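Local coordinates for lipid II:glycine glycyltransferase (Staphylococcus aureus, PDB 6SNR), which probably adds the first glycine of the pentaglycine interpeptide bridge to the lysine of membrane-bound lipid II, taking it from glycyl-tRNA, at residues A270-M273 with I274-Q278; N247-H250 with A251-A254; E237-A240 with K241-E245; D286-R289 with D290-L294; Y368-W371 with A372-V376. All coordinates share one frame; numbering follows the deposited sequence.

How the contacts relate
All five contacts are local, each within a single helical stretch, so none closes a long loop; they come in series along the chain and neither nest nor cross. Contact 3 (237-245) comes first, near the start of helix 235-262, and contact 2 (247-254) follows it after one residue. The chain then turns back as helix 267-297, which carries contact 1 (270-278) and later contact 4 (286-294). The two helices run antiparallel as a long hairpin arm, in which contact 2 packs on contact 1 and contact 3 on contact 4. Contact 5 (368-376) stands apart in the globular body, on the short helix 368-374, its centre about 36 Å from the centres of contacts 3 and 4.

Contact 1 of 5, residues A270-M273 with I274-Q278; sequences AQNM and INDAQ
Ala270 and Ile274 meet one turn apart on helix 267-297, at the start of a run of four i to i+4 backbone hydrogen bonds. Ile274 N donates to Ala270 O at 2.8 Å and Asn275 N to Gln271 O at 2.8 Å; Asp276 N reaches Asn272 O and Ala277 N reaches Met273 O at slightly greater length. Ile274 packs on the backbone of the preceding turn: its CG1, beside its own backbone N (chi1 -70°), lies 3.1 Å from Ala270 O. Met273 and Asp276 run side by side and point the same way. The Met273 chain turns at chi2 and chi3 and brings its methyl CE within 4.1 Å of Asp276 OD2, a loose van der Waals approach. The Gln271 and Asn275 amides come close, their planes 47° apart. Outside the two segments, Ala270 and Ile274 both touch Met260 of helix 235-262, and Ala270 also rests on Trp256. The chemistry is therefore split round the helix: Ala270, Ile274 and Ala277 are buried, while asparagine, glutamine and aspartate line the more accessible sides, as suits one half of an antiparallel helical hairpin.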
loop_
_atom_site.group_PDB
_atom_site.type_symbol
_atom_site.label_atom_id
_atom_site.label_comp_id
_atom_site.label_asym_id
_atom_site.label_seq_id
_atom_site.Cartn_x
_atom_site.Cartn_y
_atom_site.Cartn_z
ATOM N N ALA A 270 -8.149 30.019 -40.991
ATOM C CA ALA A 270 -7.356 28.888 -41.448
ATOM C C ALA A 270 -5.850 29.124 -41.294
ATOM O O ALA A 270 -5.115 28.245 -40.837
ATOM C CB ALA A 270 -7.705 28.549 -42.901
ATOM N N GLN A 271 -5.417 30.301 -41.678
ATOM C CA GLN A 271 -3.985 30.609 -41.653
ATOM C C GLN A 271 -3.526 30.683 -40.236
ATOM O O GLN A 271 -2.412 30.233 -39.902
ATOM C CB GLN A 271 -3.683 31.890 -42.416
ATOM C CG GLN A 271 -2.194 32.212 -42.434
ATOM C CD GLN A 271 -1.370 31.129 -43.098
ATOM O OE1 GLN A 271 -0.403 30.571 -42.513
ATOM N NE2 GLN A 271 -1.720 30.818 -44.316
ATOM N N ASN A 272 -4.403 31.234 -39.384
ATOM C CA ASN A 272 -4.131 31.242 -37.964
ATOM C C ASN A 272 -3.914 29.847 -37.411
ATOM O O ASN A 272 -2.945 29.554 -36.690
ATOM C CB ASN A 272 -5.283 31.953 -37.228
ATOM C CG ASN A 272 -4.951 32.247 -35.783
ATOM O OD1 ASN A 272 -5.624 31.772 -34.871
ATOM N ND2 ASN A 272 -3.912 33.011 -35.568
ATOM N N MET A 273 -4.778 28.901 -37.800
ATOM C CA MET A 273 -4.682 27.546 -37.283
ATOM C C MET A 273 -3.467 26.836 -37.871
ATOM O O MET A 273 -2.813 26.016 -37.221
ATOM C CB MET A 273 -5.972 26.766 -37.573
ATOM C CG MET A 273 -7.213 27.404 -36.943
ATOM S SD MET A 273 -7.312 27.178 -35.162
ATOM C CE MET A 273 -7.432 28.847 -34.536
ATOM N N ILE A 274 -3.120 27.201 -39.094
ATOM C CA ILE A 274 -1.916 26.662 -39.732
ATOM C C ILE A 274 -0.659 27.135 -38.986
ATOM O O ILE A 274 0.241 26.331 -38.737
ATOM C CB ILE A 274 -1.872 27.036 -41.233
ATOM C CG1 ILE A 274 -2.975 26.242 -41.954
ATOM C CG2 ILE A 274 -0.484 26.736 -41.843
ATOM C CD1 ILE A 274 -3.272 26.687 -43.360
ATOM N N ASN A 275 -0.614 28.421 -38.685
ATOM C CA ASN A 275 0.526 28.984 -37.933
ATOM C C ASN A 275 0.713 28.250 -36.612
ATOM O O ASN A 275 1.841 27.831 -36.276
ATOM C CB ASN A 275 0.346 30.486 -37.694
ATOM C CG ASN A 275 0.452 31.296 -38.981
ATOM O OD1 ASN A 275 0.935 30.807 -39.986
ATOM N ND2 ASN A 275 0.021 32.540 -38.939
ATOM N N ASP A 276 -0.399 28.007 -35.908
ATOM C CA ASP A 276 -0.358 27.272 -34.635
ATOM C C ASP A 276 0.232 25.863 -34.811
ATOM O O ASP A 276 1.122 25.406 -34.054
ATOM C CB ASP A 276 -1.777 27.129 -34.047
ATOM C CG ASP A 276 -2.360 28.416 -33.540
ATOM O OD1 ASP A 276 -1.627 29.418 -33.423
ATOM O OD2 ASP A 276 -3.606 28.398 -33.224
ATOM N N ALA A 277 -0.244 25.147 -35.834
ATOM C CA ALA A 277 0.218 23.809 -36.070
ATOM C C ALA A 277 1.711 23.746 -36.509
ATOM O O ALA A 277 2.451 22.880 -36.105
ATOM C CB ALA A 277 -0.675 23.112 -37.080
ATOM N N GLN A 278 2.133 24.707 -37.314
ATOM C CA GLN A 278 3.546 24.816 -37.698
ATOM C C GLN A 278 4.445 24.975 -36.452
ATOM O O GLN A 278 5.520 24.387 -36.366
ATOM C CB GLN A 278 3.788 26.028 -38.598
ATOM C CG GLN A 278 3.220 25.888 -40.011
ATOM C CD GLN A 278 3.232 27.175 -40.869
ATOM O OE1 GLN A 278 3.587 28.306 -40.424
ATOM N NE2 GLN A 278 2.864 27.001 -42.121
#

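Contact 2 of 5, residues N247-H250 with A251-A254; sequences NELH and AEIA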
loop_
_atom_site.group_PDB
_atom_site.type_symbol
_atom_site.label_atom_id
_atom_site.label_comp_id
_atom_site.label_asym_id
_atom_site.label_seq_id
_atom_site.Cartn_x
_atom_site.Cartn_y
_atom_site.Cartn_z
ATOM N N ASN A 247 2.631 13.516 -37.831
ATOM C CA ASN A 247 1.756 13.135 -38.949
ATOM C C ASN A 247 0.391 13.764 -38.815
ATOM O O ASN A 247 -0.141 14.299 -39.791
ATOM C CB ASN A 247 1.654 11.613 -39.092
ATOM C CG ASN A 247 2.993 10.971 -39.408
ATOM O OD1 ASN A 247 3.888 11.606 -39.964
ATOM N ND2 ASN A 247 3.136 9.694 -39.056
ATOM N N GLU A 248 -0.172 13.740 -37.605
ATOM C CA GLU A 248 -1.490 14.324 -37.374
ATOM C C GLU A 248 -1.469 15.852 -37.607
ATOM O O GLU A 248 -2.423 16.407 -38.146
ATOM C CB GLU A 248 -1.993 13.982 -35.966
ATOM C CG GLU A 248 -2.303 12.493 -35.798
ATOM C CD GLU A 248 -2.616 12.072 -34.374
ATOM O OE1 GLU A 248 -2.395 12.851 -33.418
ATOM O OE2 GLU A 248 -3.042 10.910 -34.205
ATOM N N LEU A 249 -0.377 16.525 -37.219
ATOM C CA LEU A 249 -0.303 17.981 -37.387
ATOM C C LEU A 249 -0.203 18.358 -38.881
ATOM O O LEU A 249 -0.820 19.330 -39.324
ATOM C CB LEU A 249 0.892 18.548 -36.604
ATOM C CG LEU A 249 0.645 18.605 -35.096
ATOM C CD1 LEU A 249 1.972 18.660 -34.353
ATOM C CD2 LEU A 249 -0.213 19.803 -34.742
ATOM N N HIS A 250 0.543 17.587 -39.644
ATOM C CA HIS A 250 0.616 17.833 -41.080
ATOM C C HIS A 250 -0.747 17.606 -41.721
ATOM O O HIS A 250 -1.142 18.341 -42.605
ATOM C CB HIS A 250 1.697 16.971 -41.723
ATOM C CG HIS A 250 3.074 17.524 -41.556
ATOM N ND1 HIS A 250 3.483 18.686 -42.168
ATOM C CD2 HIS A 250 4.142 17.072 -40.856
ATOM C CE1 HIS A 250 4.741 18.924 -41.857
ATOM N NE2 HIS A 250 5.162 17.976 -41.041
ATOM N N ALA A 251 -1.490 16.621 -41.225
ATOM C CA ALA A 251 -2.845 16.380 -41.755
ATOM C C ALA A 251 -3.837 17.494 -41.395
ATOM O O ALA A 251 -4.697 17.824 -42.219
ATOM C CB ALA A 251 -3.370 15.016 -41.322
ATOM N N GLU A 252 -3.732 18.064 -40.184
ATOM C CA GLU A 252 -4.506 19.246 -39.822
ATOM C C GLU A 252 -4.206 20.386 -40.790
ATOM O O GLU A 252 -5.112 21.086 -41.231
ATOM C CB GLU A 252 -4.190 19.725 -38.395
ATOM C CG GLU A 252 -4.717 18.874 -37.250
ATOM C CD GLU A 252 -4.156 19.335 -35.902
ATOM O OE1 GLU A 252 -3.902 20.558 -35.746
ATOM O OE2 GLU A 252 -3.950 18.479 -35.001
ATOM N N ILE A 253 -2.918 20.601 -41.076
ATOM C CA ILE A 253 -2.522 21.695 -41.939
ATOM C C ILE A 253 -3.115 21.479 -43.333
ATOM O O ILE A 253 -3.638 22.425 -43.926
ATOM C CB ILE A 253 -1.003 21.875 -41.998
ATOM C CG1 ILE A 253 -0.527 22.452 -40.675
ATOM C CG2 ILE A 253 -0.613 22.854 -43.095
ATOM C CD1 ILE A 253 0.981 22.450 -40.446
ATOM N N ALA A 254 -3.029 20.250 -43.836
ATOM C CA ALA A 254 -3.672 19.914 -45.121
ATOM C C ALA A 254 -5.146 20.303 -45.152
ATOM O O ALA A 254 -5.602 20.927 -46.119
ATOM C CB ALA A 254 -3.528 18.427 -45.432
#
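Leu249 and Glu252 lie side by side and point the same way, at the border between the packed and the open side of this piece of helix 235-262. The packed part is the side turned to helix 267-297, where Leu249, the one buried residue of the contact, and Ile253 rest on Ile281; Leu249 also meets Asn284. Leu249 O takes a hydrogen bond from Ile253 N at 3.0 Å, and Ile253 CG1, set anti to the carbonyl carbon (chi1 -72°), passes 3.4 Å from the same Leu249 O. The methyl CD2 of Leu249 makes a loose van der Waals approach to the Glu252 carboxylate, 3.9 Å from OE1. His250 borders both sides, exposed yet touching Ile281. The loose side holds Asn247, Glu248, Ala251 and Ala254, all exposed, and what joins them across the contact is mainly backbone. Ala251 N donates to Asn247 O at 3.0 Å, and Ala254 N to His250 O over a nearly straight N-H...O angle of 166°. Glu248 and Glu252 are on successive turns, but OE1 of Glu248 and OE2 of Glu252 are 6.0 Å apart, so the like charges do not touch and any repulsion is probably mild. With Leu249 and Ile253 facing the partner helix, and Asn247 and Glu248 the surroundings, this is an amphipathic stretch, its regular helix carried by backbone bonds rather than by side-chain pairing.

Contact 3 of 5, residues E237-A240 with K241-E245; sequences ENIA and KVNQE
Ile239 and Asn243 stand next to each other one turn apart on helix 235-262, their side chains parallel in direction. The branch that touches is the Ile239 methyl CG2, 3.9 Å from Asn243 ND2. Asn243 CG is anti to the carbonyl carbon (chi1 -73°), which leans its amide back over the preceding turn, with ND2 3.5 Å from Ile239 O; its OD1 points to the facing helix and accepts a hydrogen bond from Lys288 NZ. Val242 sits further round the helix, with CG2 3.4 Å from Asn238 O, the same carbonyl that Val242 N reaches by a hydrogen bond of 2.9 Å. Lys241 leaves in another direction. Its CG is anti to the backbone N, and a bend at chi3 (59°) brings CE alongside Asn238, 4.4 Å from Asn238 CG, a loose van der Waals approach. The Asn238 amide itself is held from outside, ND2 donating to Gly178 O. Under these side chains the backbone is regular, Asn243 N donating to Ile239 O at 2.9 Å and Gln244 N to Ala240 O at 3.1 Å. Ala240 and Gln244 belong to the exposed side. This is where the hairpin arm leaves the globular body: the helix follows strand 226-233, Asn238 ties it to Gly178, in the short link between helix 165-177 and strand 180-183, and Ile239 packs on Leu291 and Glu295 of helix 267-297 while Val242 and Glu245 touch Asn284.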
loop_
_atom_site.group_PDB
_atom_site.type_symbol
_atom_site.label_atom_id
_atom_site.label_comp_id
_atom_site.label_asym_id
_atom_site.label_seq_id
_atom_site.Cartn_x
_atom_site.Cartn_y
_atom_site.Cartn_z
ATOM N N GLU A 237 9.578 4.669 -27.318
ATOM C CA GLU A 237 8.138 4.718 -27.349
ATOM C C GLU A 237 7.670 6.158 -27.558
ATOM O O GLU A 237 6.748 6.411 -28.333
ATOM C CB GLU A 237 7.528 4.178 -26.051
ATOM C CG GLU A 237 7.650 2.669 -25.835
ATOM C CD GLU A 237 6.751 2.188 -24.695
ATOM O OE1 GLU A 237 6.454 2.984 -23.780
ATOM O OE2 GLU A 237 6.320 1.024 -24.717
ATOM N N ASN A 238 8.314 7.084 -26.869
ATOM C CA ASN A 238 7.884 8.486 -26.897
ATOM C C ASN A 238 8.178 9.128 -28.235
ATOM O O ASN A 238 7.359 9.917 -28.713
ATOM C CB ASN A 238 8.500 9.284 -25.784
ATOM C CG ASN A 238 7.969 8.880 -24.423
ATOM O OD1 ASN A 238 7.418 7.784 -24.254
ATOM N ND2 ASN A 238 8.100 9.767 -23.471
ATOM N N ILE A 239 9.306 8.751 -28.823
ATOM C CA ILE A 239 9.661 9.160 -30.206
ATOM C C ILE A 239 8.584 8.685 -31.202
ATOM O O ILE A 239 8.123 9.443 -32.054
ATOM C CB ILE A 239 11.092 8.682 -30.601
ATOM C CG1 ILE A 239 12.138 9.451 -29.760
ATOM C CG2 ILE A 239 11.314 8.834 -32.122
ATOM C CD1 ILE A 239 13.571 8.949 -29.782
ATOM N N ALA A 240 8.126 7.441 -31.074
ATOM C CA ALA A 240 7.012 6.976 -31.898
ATOM C C ALA A 240 5.757 7.807 -31.726
ATOM O O ALA A 240 5.069 8.095 -32.704
ATOM C CB ALA A 240 6.724 5.502 -31.608
ATOM N N LYS A 241 5.434 8.178 -30.481
ATOM C CA LYS A 241 4.312 9.042 -30.198
ATOM C C LYS A 241 4.521 10.409 -30.909
ATOM O O LYS A 241 3.575 10.945 -31.442
ATOM C CB LYS A 241 4.161 9.236 -28.682
ATOM C CG LYS A 241 3.060 10.171 -28.194
ATOM C CD LYS A 241 2.926 10.189 -26.660
ATOM C CE LYS A 241 4.218 10.628 -25.949
ATOM N NZ LYS A 241 4.023 11.391 -24.676
ATOM N N VAL A 242 5.739 10.954 -30.861
ATOM C CA VAL A 242 5.999 12.270 -31.473
ATOM C C VAL A 242 5.825 12.169 -32.988
ATOM O O VAL A 242 5.203 13.024 -33.585
ATOM C CB VAL A 242 7.383 12.828 -31.082
ATOM C CG1 VAL A 242 7.725 14.082 -31.914
ATOM C CG2 VAL A 242 7.422 13.156 -29.604
ATOM N N ASN A 243 6.320 11.099 -33.587
ATOM C CA ASN A 243 6.186 10.897 -35.033
ATOM C C ASN A 243 4.726 10.858 -35.451
ATOM O O ASN A 243 4.337 11.417 -36.486
ATOM C CB ASN A 243 6.908 9.626 -35.470
ATOM C CG ASN A 243 8.408 9.777 -35.462
ATOM O OD1 ASN A 243 8.918 10.892 -35.559
ATOM N ND2 ASN A 243 9.134 8.664 -35.319
ATOM N N GLN A 244 3.903 10.191 -34.644
ATOM C CA GLN A 244 2.477 10.143 -34.921
ATOM C C GLN A 244 1.854 11.527 -34.802
ATOM O O GLN A 244 1.060 11.899 -35.648
ATOM C CB GLN A 244 1.748 9.114 -34.015
ATOM C CG GLN A 244 0.221 9.154 -34.104
ATOM C CD GLN A 244 -0.339 8.471 -35.343
ATOM O OE1 GLN A 244 -0.289 7.249 -35.459
ATOM N NE2 GLN A 244 -0.893 9.257 -36.265
ATOM N N GLU A 245 2.223 12.287 -33.770
ATOM C CA GLU A 245 1.722 13.659 -33.578
ATOM C C GLU A 245 2.130 14.520 -34.767
ATOM O O GLU A 245 1.314 15.301 -35.260
ATOM C CB GLU A 245 2.211 14.284 -32.254
ATOM C CG GLU A 245 1.520 13.720 -31.002
ATOM C CD GLU A 245 2.052 14.276 -29.677
ATOM O OE1 GLU A 245 2.611 15.393 -29.663
ATOM O OE2 GLU A 245 1.896 13.594 -28.623
#

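Contact 4 of 5, residues D286-R289 with D290-L294; sequences DLKR and DLEAL
From Asp286 to Ala293 the backbone is unbroken alpha-helix, with Asp290, Leu291, Glu292 and Ala293 donating to the carbonyls four residues earlier, as in Leu291 N to Leu287 O at 2.9 Å. A salt bridge joins Arg289 and Glu292, three residues apart and lying side by side. Arg289 grips the carboxylate side-on with two nitrogens, one to each oxygen: NE to Glu292 OE1 at 2.7 Å, and NH2 to Glu292 OE2 at 2.9 Å. Both acceptors lie close to the guanidinium plane, but the carboxylate is turned 38° from it: OE1 is met from above the carboxylate plane, OE2 on its syn side, also tilted out of that plane. Bends at chi2 and chi3 (-70° and 87°) curl the arginine round to this place, while a further salt bridge from NH1 to Glu285 OE2 limits how the guanidinium can rotate. Lys288, extended, slants across the same glutamate and brings its CE to 3.8 Å from Glu292 OE2, but its ammonium goes to Asn243 instead. On the side turned to the partner helix, Leu287 and Leu291 slant across each other, CG of Leu287 3.8 Å from CD1 of Leu291. These leucines carry the packing against helix 235-262, with Leu287 on Val242 and Leu291 on Asn238; further on, Leu294 touches Pro235 as helix 267-297 nears strand 302-312.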
loop_
_atom_site.group_PDB
_atom_site.type_symbol
_atom_site.label_atom_id
_atom_site.label_comp_id
_atom_site.label_asym_id
_atom_site.label_seq_id
_atom_site.Cartn_x
_atom_site.Cartn_y
_atom_site.Cartn_z
ATOM N N ASP A 286 12.074 19.477 -31.981
ATOM C CA ASP A 286 13.044 19.772 -30.963
ATOM C C ASP A 286 12.969 18.672 -29.885
ATOM O O ASP A 286 13.999 18.184 -29.416
ATOM C CB ASP A 286 12.768 21.108 -30.285
ATOM C CG ASP A 286 13.070 22.317 -31.169
ATOM O OD1 ASP A 286 13.821 22.199 -32.150
ATOM O OD2 ASP A 286 12.560 23.390 -30.815
ATOM N N LEU A 287 11.756 18.282 -29.529
ATOM C CA LEU A 287 11.583 17.211 -28.513
ATOM C C LEU A 287 12.145 15.885 -29.007
ATOM O O LEU A 287 12.751 15.138 -28.252
ATOM C CB LEU A 287 10.107 17.037 -28.155
ATOM C CG LEU A 287 9.714 15.911 -27.189
ATOM C CD1 LEU A 287 10.469 16.109 -25.895
ATOM C CD2 LEU A 287 8.213 15.959 -26.980
ATOM N N LYS A 288 11.946 15.583 -30.280
ATOM C CA LYS A 288 12.451 14.357 -30.871
ATOM C C LYS A 288 13.971 14.311 -30.710
ATOM O O LYS A 288 14.533 13.304 -30.273
ATOM C CB LYS A 288 12.055 14.258 -32.339
ATOM C CG LYS A 288 12.455 12.973 -33.005
ATOM C CD LYS A 288 11.628 12.747 -34.275
ATOM C CE LYS A 288 12.299 11.712 -35.170
ATOM N NZ LYS A 288 11.534 11.522 -36.423
ATOM N N ARG A 289 14.638 15.438 -30.964
ATOM C CA ARG A 289 16.089 15.521 -30.750
ATOM C C ARG A 289 16.487 15.215 -29.291
ATOM O O ARG A 289 17.468 14.528 -29.041
ATOM C CB ARG A 289 16.663 16.908 -31.115
ATOM C CG ARG A 289 16.574 17.296 -32.591
ATOM C CD ARG A 289 17.499 16.480 -33.478
ATOM N NE ARG A 289 16.884 15.225 -33.922
ATOM C CZ ARG A 289 15.938 15.132 -34.857
ATOM N NH1 ARG A 289 15.469 16.223 -35.462
ATOM N NH2 ARG A 289 15.428 13.933 -35.180
ATOM N N ASP A 290 15.743 15.784 -28.358
ATOM C CA ASP A 290 16.051 15.639 -26.921
ATOM C C ASP A 290 15.860 14.171 -26.507
ATOM O O ASP A 290 16.701 13.612 -25.774
ATOM C CB ASP A 290 15.173 16.562 -26.068
ATOM C CG ASP A 290 15.377 18.048 -26.348
ATOM O OD1 ASP A 290 16.401 18.448 -26.934
ATOM O OD2 ASP A 290 14.519 18.836 -25.889
ATOM N N LEU A 291 14.802 13.549 -27.025
ATOM C CA LEU A 291 14.516 12.110 -26.768
ATOM C C LEU A 291 15.553 11.191 -27.390
ATOM O O LEU A 291 15.886 10.144 -26.825
ATOM C CB LEU A 291 13.128 11.718 -27.257
ATOM C CG LEU A 291 11.994 12.324 -26.445
ATOM C CD1 LEU A 291 10.690 12.219 -27.196
ATOM C CD2 LEU A 291 11.920 11.643 -25.074
ATOM N N GLU A 292 16.060 11.560 -28.572
ATOM C CA GLU A 292 17.172 10.854 -29.152
ATOM C C GLU A 292 18.427 10.877 -28.319
ATOM O O GLU A 292 19.114 9.834 -28.262
ATOM C CB GLU A 292 17.511 11.418 -30.550
ATOM C CG GLU A 292 16.537 10.980 -31.606
ATOM C CD GLU A 292 16.626 11.778 -32.909
ATOM O OE1 GLU A 292 17.435 12.724 -32.989
ATOM O OE2 GLU A 292 15.882 11.449 -33.848
ATOM N N ALA A 293 18.727 12.028 -27.695
ATOM C CA ALA A 293 19.856 12.221 -26.786
ATOM C C ALA A 293 19.668 11.292 -25.603
ATOM O O ALA A 293 20.568 10.566 -25.223
ATOM C CB ALA A 293 19.949 13.674 -26.313
ATOM N N LEU A 294 18.454 11.276 -25.083
ATOM C CA LEU A 294 18.143 10.373 -23.963
ATOM C C LEU A 294 18.253 8.915 -24.350
ATOM O O LEU A 294 18.728 8.089 -23.561
ATOM C CB LEU A 294 16.766 10.665 -23.410
ATOM C CG LEU A 294 16.406 9.895 -22.146
ATOM C CD1 LEU A 294 17.332 10.268 -21.007
ATOM C CD2 LEU A 294 14.949 10.183 -21.802
#

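Contact 5 of 5, residues Y368-W371 with A372-V376; sequences YGLW and AFKKV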
loop_
_atom_site.group_PDB
_atom_site.type_symbol
_atom_site.label_atom_id
_atom_site.label_comp_id
_atom_site.label_asym_id
_atom_site.label_seq_id
_atom_site.Cartn_x
_atom_site.Cartn_y
_atom_site.Cartn_z
ATOM N N TYR A 368 4.988 14.782 9.872
ATOM C CA TYR A 368 4.192 15.657 9.049
ATOM C C TYR A 368 4.170 15.268 7.558
ATOM O O TYR A 368 3.127 15.314 6.906
ATOM C CB TYR A 368 4.684 17.121 9.185
ATOM C CG TYR A 368 3.880 18.035 8.310
ATOM C CD1 TYR A 368 2.590 18.388 8.660
ATOM C CD2 TYR A 368 4.385 18.507 7.095
ATOM C CE1 TYR A 368 1.825 19.197 7.848
ATOM C CE2 TYR A 368 3.631 19.330 6.266
ATOM C CZ TYR A 368 2.357 19.673 6.650
ATOM O OH TYR A 368 1.602 20.481 5.841
ATOM N N GLY A 369 5.304 14.848 7.009
ATOM C CA GLY A 369 5.374 14.566 5.594
ATOM C C GLY A 369 4.434 13.429 5.198
ATOM O O GLY A 369 3.803 13.456 4.122
ATOM N N LEU A 370 4.290 12.456 6.094
ATOM C CA LEU A 370 3.328 11.365 5.815
ATOM C C LEU A 370 1.898 11.858 5.683
ATOM O O LEU A 370 1.121 11.352 4.865
ATOM C CB LEU A 370 3.365 10.300 6.919
ATOM C CG LEU A 370 4.698 9.585 7.098
ATOM C CD1 LEU A 370 4.709 8.753 8.369
ATOM C CD2 LEU A 370 5.031 8.730 5.896
ATOM N N TRP A 371 1.537 12.827 6.528
ATOM C CA TRP A 371 0.174 13.375 6.506
ATOM C C TRP A 371 -0.038 14.184 5.226
ATOM O O TRP A 371 -1.043 13.992 4.537
ATOM C CB TRP A 371 -0.042 14.217 7.738
ATOM C CG TRP A 371 -1.269 15.050 7.754
ATOM C CD1 TRP A 371 -1.324 16.408 7.539
ATOM C CD2 TRP A 371 -2.599 14.641 8.064
ATOM N NE1 TRP A 371 -2.604 16.849 7.685
ATOM C CE2 TRP A 371 -3.414 15.785 8.003
ATOM C CE3 TRP A 371 -3.195 13.409 8.393
ATOM C CZ2 TRP A 371 -4.770 15.733 8.268
ATOM C CZ3 TRP A 371 -4.535 13.360 8.643
ATOM C CH2 TRP A 371 -5.324 14.517 8.576
ATOM N N ALA A 372 0.943 15.039 4.904
ATOM C CA ALA A 372 0.878 15.915 3.730
ATOM C C ALA A 372 0.719 15.129 2.422
ATOM O O ALA A 372 -0.021 15.530 1.502
ATOM C CB ALA A 372 2.133 16.790 3.680
ATOM N N PHE A 373 1.444 14.010 2.344
ATOM C CA PHE A 373 1.433 13.096 1.216
ATOM C C PHE A 373 0.100 12.363 1.167
ATOM O O PHE A 373 -0.574 12.373 0.145
ATOM C CB PHE A 373 2.618 12.116 1.317
ATOM C CG PHE A 373 2.448 10.815 0.579
ATOM C CD1 PHE A 373 2.043 10.764 -0.733
ATOM C CD2 PHE A 373 2.827 9.625 1.202
ATOM C CE1 PHE A 373 1.924 9.547 -1.406
ATOM C CE2 PHE A 373 2.715 8.423 0.544
ATOM C CZ PHE A 373 2.280 8.385 -0.768
ATOM N N LYS A 374 -0.271 11.670 2.263
ATOM C CA LYS A 374 -1.367 10.743 2.155
ATOM C C LYS A 374 -2.750 11.434 2.058
ATOM O O LYS A 374 -3.642 10.907 1.425
ATOM C CB LYS A 374 -1.301 9.728 3.324
ATOM C CG LYS A 374 -0.029 8.916 3.246
ATOM C CD LYS A 374 0.233 8.111 4.538
ATOM C CE LYS A 374 1.609 7.449 4.552
ATOM N NZ LYS A 374 1.742 6.297 5.547
ATOM N N LYS A 375 -2.861 12.644 2.632
ATOM C CA LYS A 375 -4.160 13.306 2.725
ATOM C C LYS A 375 -4.750 13.717 1.348
ATOM O O LYS A 375 -5.924 13.943 1.252
ATOM C CB LYS A 375 -4.087 14.516 3.658
ATOM C CG LYS A 375 -3.317 15.737 3.137
ATOM C CD LYS A 375 -3.332 16.820 4.202
ATOM C CE LYS A 375 -3.119 18.205 3.603
ATOM N NZ LYS A 375 -3.307 19.266 4.634
ATOM N N VAL A 376 -3.922 13.809 0.306
ATOM C CA VAL A 376 -4.401 14.307 -0.997
ATOM C C VAL A 376 -4.933 13.249 -1.928
ATOM O O VAL A 376 -5.362 13.543 -3.033
ATOM C CB VAL A 376 -3.330 15.185 -1.712
ATOM C CG1 VAL A 376 -2.931 16.365 -0.851
ATOM C CG2 VAL A 376 -2.114 14.392 -2.137
#
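Trp371 and Lys375 form a CH-pi contact at the short helix 368-374, which lies in the connection from strand 351-356 to strand 380-383 of the mixed sheet that also includes strand 146-151, in a protein of the FemAB family, whose domains are GNAT-like (acetyltransferase clan). Lys375 can be followed outward. Its CB is 3.2 Å from Trp371 O, the carbonyl that also accepts the Lys375 N hydrogen bond. CG takes the place between backbone N and carbonyl carbon (chi1 71°), which turns the chain back along the helix, and it too lies 3.2 Å from Trp371 O. CD then comes over one face of the indole, 3.9 Å from the centroid of the five-membered ring and 26° off its normal, displaced toward the rim and nearest to Trp371 NE1 at 3.6 Å. Beyond CE, the ammonium NZ ends 4.0 Å from Trp371 NE1. The two side chains cross at about a right angle, and the tryptophan is further packed by Met148 of strand 146-151 and by Thr357, Asp360 and Pro361 of the loop after strand 351-356. Lys374 leaves on another side, running next to Leu370, with CE 3.9 Å from Leu370 CD2; its NZ, on a buried residue, donates to Phe354 O and Gly356 O and so pins the helix to strand 351-356. The Phe373 ring meets those of Phe354 and Trp377 at steep angles. At the start of the helix, Tyr368 CE2 rests 3.9 Å from the methyl CB of Ala372.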